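Local coordinates for Os03g0854200 protein (Oryza sativa Japonica Group, PDB 3HKM) that binds double-stranded DNA and single-stranded RNA, shows hydrolytic DNase and phosphorolytic RNase activity in vitro, and is a probable component of the exosome core complex, at residues S220-S223 with D224-T228. Sequence-based numbering, arbitrary orientation.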
ATOM      1  N   SER A 220       8.270  10.870   3.188  1.00 23.98           N
ATOM      2  CA  SER A 220       8.676  11.782   2.117  1.00 22.03           C
ATOM      3  C   SER A 220       9.649  11.125   1.148  1.00 21.15           C
ATOM      4  O   SER A 220       9.738  11.523  -0.007  1.00 22.64           O
ATOM      5  CB  SER A 220       9.318  13.050   2.695  1.00 23.30           C
ATOM      6  OG  SER A 220      10.627  12.779   3.172  1.00 23.32           O
ATOM      7  N   ARG A 221      10.388  10.124   1.617  1.00 22.10           N
ATOM      8  CA  ARG A 221      11.284   9.373   0.739  1.00 23.30           C
ATOM      9  C   ARG A 221      10.485   8.600  -0.316  1.00 21.63           C
ATOM     10  O   ARG A 221      10.874   8.547  -1.484  1.00 19.99           O
ATOM     11  CB  ARG A 221      12.179   8.416   1.542  1.00 21.48           C
ATOM     12  CG  ARG A 221      13.405   9.084   2.152  1.00 24.40           C
ATOM     13  CD  ARG A 221      14.379   8.070   2.749  1.00 23.24           C
ATOM     14  NE  ARG A 221      15.468   8.713   3.486  1.00 27.28           N
ATOM     15  CZ  ARG A 221      16.671   8.987   2.977  1.00 27.01           C
ATOM     16  NH1 ARG A 221      16.952   8.675   1.721  1.00 26.08           N
ATOM     17  NH2 ARG A 221      17.596   9.580   3.725  1.00 27.97           N
ATOM     18  N   ILE A 222       9.364   8.016   0.102  1.00 19.17           N
ATOM     19  CA  ILE A 222       8.516   7.251  -0.806  1.00 18.34           C
ATOM     20  C   ILE A 222       7.762   8.142  -1.802  1.00 18.87           C
ATOM     21  O   ILE A 222       7.658   7.812  -2.985  1.00 17.91           O
ATOM     22  CB  ILE A 222       7.495   6.383  -0.048  1.00 17.94           C
ATOM     23  CG1 ILE A 222       8.195   5.362   0.850  1.00 18.80           C
ATOM     24  CG2 ILE A 222       6.584   5.663  -1.027  1.00 16.75           C
ATOM     25  CD1 ILE A 222       7.241   4.652   1.783  1.00 15.05           C
ATOM     26  N   SER A 223       7.232   9.265  -1.324  1.00 20.41           N
ATOM     27  CA  SER A 223       6.506  10.184  -2.206  1.00 20.54           C
ATOM     28  C   SER A 223       7.432  10.976  -3.150  1.00 19.75           C
ATOM     29  O   SER A 223       7.035  11.308  -4.266  1.00 21.02           O
ATOM     30  CB  SER A 223       5.568  11.107  -1.411  1.00 20.70           C
ATOM     31  OG  SER A 223       6.286  11.951  -0.528  1.00 20.06           O
ATOM     32  N   ASP A 224       8.658  11.264  -2.713  1.00 20.31           N
ATOM     33  CA  ASP A 224       9.657  11.900  -3.578  1.00 20.66           C
ATOM     34  C   ASP A 224       9.991  10.967  -4.747  1.00 21.10           C
ATOM     35  O   ASP A 224      10.319  11.416  -5.840  1.00 23.10           O
ATOM     36  CB  ASP A 224      10.951  12.221  -2.810  1.00 21.63           C
ATOM     37  CG  ASP A 224      10.796  13.367  -1.800  1.00 24.80           C
ATOM     38  OD1 ASP A 224       9.745  14.047  -1.776  1.00 24.42           O
ATOM     39  OD2 ASP A 224      11.755  13.585  -1.019  1.00 23.96           O
ATOM     40  N   PHE A 225       9.920   9.663  -4.490  1.00 21.48           N
ATOM     41  CA  PHE A 225      10.110   8.626  -5.505  1.00 20.87           C
ATOM     42  C   PHE A 225       8.936   8.637  -6.496  1.00 22.49           C
ATOM     43  O   PHE A 225       9.130   8.684  -7.722  1.00 21.82           O
ATOM     44  CB  PHE A 225      10.228   7.263  -4.805  1.00 20.84           C
ATOM     45  CG  PHE A 225      10.493   6.096  -5.732  1.00 21.78           C
ATOM     46  CD1 PHE A 225      11.676   6.007  -6.448  1.00 21.45           C
ATOM     47  CD2 PHE A 225       9.575   5.065  -5.840  1.00 22.33           C
ATOM     48  CE1 PHE A 225      11.926   4.927  -7.280  1.00 21.61           C
ATOM     49  CE2 PHE A 225       9.817   3.980  -6.672  1.00 21.31           C
ATOM     50  CZ  PHE A 225      10.995   3.915  -7.398  1.00 20.99           C
ATOM     51  N   MET A 226       7.719   8.592  -5.953  1.00 20.09           N
ATOM     52  CA  MET A 226       6.503   8.726  -6.748  1.00 20.39           C
ATOM     53  C   MET A 226       6.462  10.032  -7.546  1.00 21.50           C
ATOM     54  O   MET A 226       6.066  10.040  -8.710  1.00 22.61           O
ATOM     55  CB  MET A 226       5.262   8.642  -5.855  1.00 18.59           C
ATOM     56  CG  MET A 226       5.025   7.276  -5.219  1.00 19.79           C
ATOM     57  SD  MET A 226       3.586   7.230  -4.121  1.00 19.33           S
ATOM     58  CE  MET A 226       3.648   5.541  -3.547  1.00 17.73           C
ATOM     59  N   ARG A 227       6.866  11.134  -6.925  1.00 20.52           N
ATOM     60  CA  ARG A 227       6.739  12.442  -7.568  1.00 22.54           C
ATOM     61  C   ARG A 227       7.809  12.752  -8.625  1.00 24.88           C
ATOM     62  O   ARG A 227       7.590  13.554  -9.537  1.00 27.23           O
ATOM     63  CB  ARG A 227       6.685  13.548  -6.512  1.00 24.33           C
ATOM     64  CG  ARG A 227       5.363  13.611  -5.750  1.00 23.21           C
ATOM     65  CD  ARG A 227       4.408  14.642  -6.339  1.00 24.37           C
ATOM     66  NE  ARG A 227       3.084  14.583  -5.723  1.00 20.85           N
ATOM     67  CZ  ARG A 227       2.870  14.789  -4.432  1.00 23.24           C
ATOM     68  NH1 ARG A 227       3.894  15.064  -3.640  1.00 24.75           N
ATOM     69  NH2 ARG A 227       1.643  14.717  -3.929  1.00 22.21           N
ATOM     70  N   THR A 228       8.968  12.124  -8.513  1.00 23.11           N
ATOM     71  CA  THR A 228      10.032  12.392  -9.469  1.00 23.95           C
ATOM     72  C   THR A 228      10.373  11.173 -10.320  1.00 22.96           C
ATOM     73  O   THR A 228       9.919  11.057 -11.454  1.00 23.16           O
ATOM     74  CB  THR A 228      11.299  12.921  -8.769  1.00 23.93           C
ATOM     75  OG1 THR A 228      10.997  14.174  -8.141  1.00 27.07           O
ATOM     76  CG2 THR A 228      12.407  13.131  -9.778  1.00 26.66           C
TER
HETATM   77  O   HOH W   1       7.415  14.026  -1.187  1.00 21.14           O
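I222 and M226, one turn apart near the C-terminal end of helix 205-229, illustrate how an amphipathic helix sorts its side chains. The two side chains run alongside each other in a common direction, with I222 CG2 meeting the terminal methyl M226 CE at 3.9 Å. A chi1 of -67° turns M226 CG back along the helix, and the extended chain beyond it brings CE to the isoleucine branch. Both residues pack on V139 of strand 138-145, and M226 also reaches N121 and C124 of helix 115-130.

Backbone bonds tie the same turn together. M226 N donates to I222 O at 3.1 Å in a nearly straight bond (168°), and R227 N to S223 O at 2.7 Å. F225 N is held less firmly, sharing weak bonds between R221 O and I222 O, while its ring heads away from the preceding turn to meet F17 edge-to-face and W33.

On the polar side, one water links neighbouring side chains, donating to D224 OD1 and bonding to S223 OG at 2.5 Å; both distances are short, leaving its exact place uncertain. A chi1 of 63° sets S223 OG on the flank where it meets this water. The hydroxyl of the buried S223 thus has partners, the water and weakly N173 OD1, without a direct bond to the carboxylate, and the helix keeps an apolar face against the sheet and a polar flank bearing S220, R221, D224 and R227.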